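Dicer Related Helicase (Caenorhabditis elegans, PDB 6M6Q) probably hydrolyses ATP as a RIG-I-like RNA helicase that binds single- and double-stranded RNA in RNA interference, this chain being its N-terminal domain. Local coordinates at residues Phe20-Leu31 with Val177-Asp188. Residues are numbered along the deposited sequence; the frame is centred on the assembly and turned at random.
Sequences FESPYFPAYFRL and VTNNPFGYQKLD
R30 and D188 carry the polar half of this contact. The guanidinium meets the carboxylate side-on: NE of R30 donates to OD2 of D188 at 2.9 Å, coming from above the carboxylate plane, while NH2 of R30 reaches OD1 of D188 on its syn side, also at 2.9 Å, and both bonds are nearly straight. The bend at chi3 (-64°) turns the head into this pose, where NH2 also makes a weak bond to G183 O and NH1 one to F182 O; NH1 is bonded to L128 O as well, and F129 makes a cation-pi contact. The anti lone pair of D188 OD1 accepts from Q185 N at 2.8 Å, capping the helix start, and arginine and helix end together would favour an ionised aspartate. A leucine in place of R30 is likely to leave D188 without its charged mate and the F182 and G183 carbonyls without their arginine donors.

A water accepts from A27 N and donates to P23 O and P181 O, joining the two backbones.

Prolines, rigid and lacking an N-H, suit the turn and the first turn of the helix: P26 CG meets P181 CB and, at 3.7 Å, F182 CD2. P23 CB lies 3.8 Å from V177 CG2. F20 CE1 approaches the edge of the F182 ring, which also touches L134 of helix 131-144. Small A27 admits L187, A27 CB lying 3.8 Å from L187 CD2, and L31 CD1 packs on the same methyl.

In this all-helical N-terminal domain, helix 25-29 and its preceding loop thus pack against a helix-turn-helix connection: the salt bridge joins R30, just past that helix, to the N-terminus of helix 186-193, while water, prolines and weak arginine bonds hold the type I turn N180-G183.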
loop_
_atom_site.group_PDB
_atom_site.type_symbol
_atom_site.label_atom_id
_atom_site.label_comp_id
_atom_site.label_asym_id
_atom_site.label_seq_id
_atom_site.Cartn_x
_atom_site.Cartn_y
_atom_site.Cartn_z
ATOM N N PHE B 20 10.193 21.735 -0.446
ATOM C CA PHE B 20 9.559 20.792 -1.396
ATOM C C PHE B 20 10.599 19.768 -1.879
ATOM O O PHE B 20 10.267 18.558 -1.981
ATOM C CB PHE B 20 8.934 21.548 -2.568
ATOM C CG PHE B 20 8.103 20.686 -3.485
ATOM C CD1 PHE B 20 8.701 19.896 -4.459
ATOM C CD2 PHE B 20 6.720 20.663 -3.377
ATOM C CE1 PHE B 20 7.936 19.106 -5.300
ATOM C CE2 PHE B 20 5.960 19.867 -4.218
ATOM C CZ PHE B 20 6.568 19.088 -5.174
ATOM N N GLU B 21 11.821 20.237 -2.165
ATOM C CA GLU B 21 12.883 19.466 -2.875
ATOM C C GLU B 21 13.556 18.481 -1.907
ATOM O O GLU B 21 14.342 17.645 -2.386
ATOM C CB GLU B 21 13.906 20.419 -3.499
ATOM C CG GLU B 21 13.312 21.394 -4.522
ATOM C CD GLU B 21 12.701 22.663 -3.946
ATOM O OE1 GLU B 21 12.036 23.389 -4.703
ATOM O OE2 GLU B 21 12.883 22.920 -2.742
ATOM N N SER B 22 13.224 18.528 -0.610
ATOM C CA SER B 22 13.763 17.581 0.402
ATOM C C SER B 22 13.199 16.182 0.142
ATOM O O SER B 22 12.000 16.026 -0.059
ATOM C CB SER B 22 13.478 18.038 1.809
ATOM O OG SER B 22 13.860 17.023 2.743
ATOM N N PRO B 23 14.038 15.124 0.148
ATOM C CA PRO B 23 13.554 13.764 -0.048
ATOM C C PRO B 23 12.418 13.386 0.918
ATOM O O PRO B 23 11.592 12.564 0.552
ATOM C CB PRO B 23 14.770 12.861 0.244
ATOM C CG PRO B 23 15.977 13.779 0.134
ATOM C CD PRO B 23 15.475 15.180 0.409
ATOM N N TYR B 24 12.438 13.952 2.134
ATOM C CA TYR B 24 11.581 13.561 3.276
ATOM C C TYR B 24 10.279 14.393 3.283
ATOM O O TYR B 24 9.405 14.110 4.132
ATOM C CB TYR B 24 12.371 13.712 4.576
ATOM C CG TYR B 24 13.676 12.953 4.609
ATOM C CD1 TYR B 24 13.712 11.620 4.976
ATOM C CD2 TYR B 24 14.886 13.572 4.311
ATOM C CE1 TYR B 24 14.905 10.919 5.057
ATOM C CE2 TYR B 24 16.089 12.884 4.381
ATOM C CZ TYR B 24 16.096 11.547 4.737
ATOM O OH TYR B 24 17.259 10.845 4.807
ATOM N N PHE B 25 10.111 15.343 2.346
ATOM C CA PHE B 25 8.922 16.239 2.301
ATOM C C PHE B 25 7.659 15.513 1.811
ATOM O O PHE B 25 6.640 15.633 2.463
ATOM C CB PHE B 25 9.152 17.506 1.480
ATOM C CG PHE B 25 7.889 18.305 1.244
ATOM C CD1 PHE B 25 7.286 19.020 2.269
ATOM C CD2 PHE B 25 7.275 18.308 0.006
ATOM C CE1 PHE B 25 6.117 19.740 2.048
ATOM C CE2 PHE B 25 6.120 19.046 -0.220
ATOM C CZ PHE B 25 5.540 19.752 0.805
ATOM N N PRO B 26 7.605 14.845 0.624
ATOM C CA PRO B 26 6.339 14.294 0.124
ATOM C C PRO B 26 5.530 13.523 1.186
ATOM O O PRO B 26 4.369 13.793 1.322
ATOM C CB PRO B 26 6.793 13.344 -0.998
ATOM C CG PRO B 26 8.032 14.009 -1.533
ATOM C CD PRO B 26 8.716 14.575 -0.299
ATOM N N ALA B 27 6.185 12.621 1.922
ATOM C CA ALA B 27 5.575 11.734 2.942
ATOM C C ALA B 27 5.089 12.564 4.126
ATOM O O ALA B 27 4.022 12.249 4.680
ATOM C CB ALA B 27 6.564 10.687 3.396
ATOM N N TYR B 28 5.875 13.538 4.546
ATOM C CA TYR B 28 5.536 14.406 5.680
ATOM C C TYR B 28 4.295 15.225 5.305
ATOM O O TYR B 28 3.325 15.222 6.082
ATOM C CB TYR B 28 6.729 15.259 6.106
ATOM C CG TYR B 28 6.469 16.009 7.391
ATOM C CD1 TYR B 28 6.078 17.341 7.381
ATOM C CD2 TYR B 28 6.489 15.351 8.607
ATOM C CE1 TYR B 28 5.753 18.002 8.548
ATOM C CE2 TYR B 28 6.185 16.008 9.785
ATOM C CZ TYR B 28 5.810 17.336 9.754
ATOM O OH TYR B 28 5.533 17.988 10.923
ATOM N N PHE B 29 4.277 15.812 4.111
ATOM C CA PHE B 29 3.126 16.604 3.598
ATOM C C PHE B 29 1.857 15.736 3.590
ATOM O O PHE B 29 0.787 16.269 3.892
ATOM C CB PHE B 29 3.408 17.154 2.203
ATOM C CG PHE B 29 2.281 17.974 1.633
ATOM C CD1 PHE B 29 2.160 19.318 1.929
ATOM C CD2 PHE B 29 1.313 17.389 0.827
ATOM C CE1 PHE B 29 1.107 20.066 1.422
ATOM C CE2 PHE B 29 0.264 18.142 0.320
ATOM C CZ PHE B 29 0.171 19.482 0.606
ATOM N N ARG B 30 1.987 14.441 3.265
ATOM C CA ARG B 30 0.852 13.479 3.116
ATOM C C ARG B 30 0.270 13.085 4.479
ATOM O O ARG B 30 -0.777 12.460 4.473
ATOM C CB ARG B 30 1.284 12.238 2.325
ATOM C CG ARG B 30 1.444 12.511 0.837
ATOM C CD ARG B 30 1.550 11.266 0.011
ATOM N NE ARG B 30 2.730 10.466 0.305
ATOM C CZ ARG B 30 3.865 10.469 -0.416
ATOM N NH1 ARG B 30 4.004 11.277 -1.457
ATOM N NH2 ARG B 30 4.854 9.652 -0.088
ATOM N N LEU B 31 0.860 13.528 5.598
ATOM C CA LEU B 31 0.220 13.422 6.949
ATOM C C LEU B 31 -0.903 14.475 7.063
ATOM O O LEU B 31 -1.790 14.296 7.936
ATOM C CB LEU B 31 1.276 13.574 8.054
ATOM C CG LEU B 31 2.358 12.482 8.091
ATOM C CD1 LEU B 31 3.567 12.919 8.900
ATOM C CD2 LEU B 31 1.813 11.191 8.652
ATOM N N VAL B 177 13.554 6.168 -0.136
ATOM C CA VAL B 177 13.370 7.644 -0.156
ATOM C C VAL B 177 14.361 8.252 -1.155
ATOM O O VAL B 177 14.027 9.310 -1.744
ATOM C CB VAL B 177 13.487 8.272 1.253
ATOM C CG1 VAL B 177 14.905 8.267 1.783
ATOM C CG2 VAL B 177 12.932 9.684 1.276
ATOM N N THR B 178 15.498 7.591 -1.396
ATOM C CA THR B 178 16.529 8.067 -2.351
ATOM C C THR B 178 16.034 7.827 -3.782
ATOM O O THR B 178 16.107 8.778 -4.595
ATOM C CB THR B 178 17.889 7.422 -2.064
ATOM O OG1 THR B 178 18.232 7.788 -0.726
ATOM C CG2 THR B 178 18.966 7.854 -3.040
ATOM N N ASN B 179 15.471 6.641 -4.051
ATOM C CA ASN B 179 15.023 6.226 -5.406
ATOM C C ASN B 179 13.862 7.118 -5.865
ATOM O O ASN B 179 14.026 7.788 -6.889
ATOM C CB ASN B 179 14.673 4.750 -5.445
ATOM C CG ASN B 179 15.904 3.869 -5.411
ATOM O OD1 ASN B 179 17.021 4.339 -5.646
ATOM N ND2 ASN B 179 15.711 2.588 -5.140
ATOM N N ASN B 180 12.766 7.190 -5.103
ATOM C CA ASN B 180 11.583 8.020 -5.481
ATOM C C ASN B 180 10.979 8.696 -4.247
ATOM O O ASN B 180 10.090 8.139 -3.614
ATOM C CB ASN B 180 10.529 7.193 -6.229
ATOM C CG ASN B 180 9.419 8.046 -6.825
ATOM O OD1 ASN B 180 9.580 9.260 -7.000
ATOM N ND2 ASN B 180 8.301 7.416 -7.165
ATOM N N PRO B 181 11.383 9.946 -3.914
ATOM C CA PRO B 181 10.831 10.659 -2.761
ATOM C C PRO B 181 9.291 10.793 -2.762
ATOM O O PRO B 181 8.693 10.765 -1.684
ATOM C CB PRO B 181 11.487 12.051 -2.858
ATOM C CG PRO B 181 12.772 11.811 -3.616
ATOM C CD PRO B 181 12.435 10.712 -4.594
ATOM N N PHE B 182 8.687 10.916 -3.950
ATOM C CA PHE B 182 7.226 11.142 -4.146
ATOM C C PHE B 182 6.459 9.815 -4.009
ATOM O O PHE B 182 5.229 9.840 -3.979
ATOM C CB PHE B 182 6.975 11.791 -5.509
ATOM C CG PHE B 182 7.763 13.056 -5.743
ATOM C CD1 PHE B 182 8.891 13.053 -6.547
ATOM C CD2 PHE B 182 7.399 14.239 -5.121
ATOM C CE1 PHE B 182 9.630 14.211 -6.732
ATOM C CE2 PHE B 182 8.144 15.392 -5.294
ATOM C CZ PHE B 182 9.257 15.380 -6.102
ATOM N N GLY B 183 7.177 8.690 -4.011
ATOM C CA GLY B 183 6.608 7.336 -3.906
ATOM C C GLY B 183 6.243 7.001 -2.480
ATOM O O GLY B 183 6.531 7.818 -1.598
ATOM N N TYR B 184 5.641 5.823 -2.267
ATOM C CA TYR B 184 5.257 5.286 -0.941
ATOM C C TYR B 184 6.512 5.188 -0.063
ATOM O O TYR B 184 7.521 4.612 -0.512
ATOM C CB TYR B 184 4.534 3.935 -1.086
ATOM C CG TYR B 184 3.033 4.046 -1.183
ATOM C CD1 TYR B 184 2.250 4.170 -0.042
ATOM C CD2 TYR B 184 2.392 4.077 -2.413
ATOM C CE1 TYR B 184 0.876 4.328 -0.122
ATOM C CE2 TYR B 184 1.016 4.225 -2.511
ATOM C CZ TYR B 184 0.253 4.342 -1.360
ATOM O OH TYR B 184 -1.101 4.504 -1.448
ATOM N N GLN B 185 6.435 5.703 1.167
ATOM C CA GLN B 185 7.521 5.595 2.172
ATOM C C GLN B 185 7.004 4.869 3.408
ATOM O O GLN B 185 5.772 4.801 3.591
ATOM C CB GLN B 185 8.062 6.979 2.532
ATOM C CG GLN B 185 8.599 7.761 1.338
ATOM C CD GLN B 185 9.809 7.110 0.713
ATOM O OE1 GLN B 185 10.623 6.471 1.383
ATOM N NE2 GLN B 185 9.924 7.254 -0.590
ATOM N N LYS B 186 7.919 4.354 4.224
ATOM C CA LYS B 186 7.602 3.690 5.509
ATOM C C LYS B 186 6.564 4.536 6.268
ATOM O O LYS B 186 5.563 3.987 6.694
ATOM C CB LYS B 186 8.883 3.482 6.317
ATOM C CG LYS B 186 9.122 2.049 6.746
ATOM C CD LYS B 186 10.134 1.904 7.848
ATOM C CE LYS B 186 11.556 1.830 7.347
ATOM N NZ LYS B 186 12.525 1.939 8.463
ATOM N N LEU B 187 6.796 5.840 6.362
ATOM C CA LEU B 187 5.913 6.819 7.051
ATOM C C LEU B 187 4.448 6.627 6.612
ATOM O O LEU B 187 3.555 6.579 7.506
ATOM C CB LEU B 187 6.401 8.239 6.727
ATOM C CG LEU B 187 5.662 9.358 7.444
ATOM C CD1 LEU B 187 5.536 9.061 8.936
ATOM C CD2 LEU B 187 6.351 10.697 7.209
ATOM N N ASP B 188 4.196 6.572 5.303
ATOM C CA ASP B 188 2.831 6.450 4.741
ATOM C C ASP B 188 2.201 5.134 5.250
ATOM O O ASP B 188 0.989 5.143 5.555
ATOM C CB ASP B 188 2.836 6.533 3.208
ATOM C CG ASP B 188 3.474 7.785 2.612
ATOM O OD1 ASP B 188 4.594 7.652 2.010
ATOM O OD2 ASP B 188 2.830 8.862 2.671
HETATM O O HOH W 1 8.864 11.052 1.293
#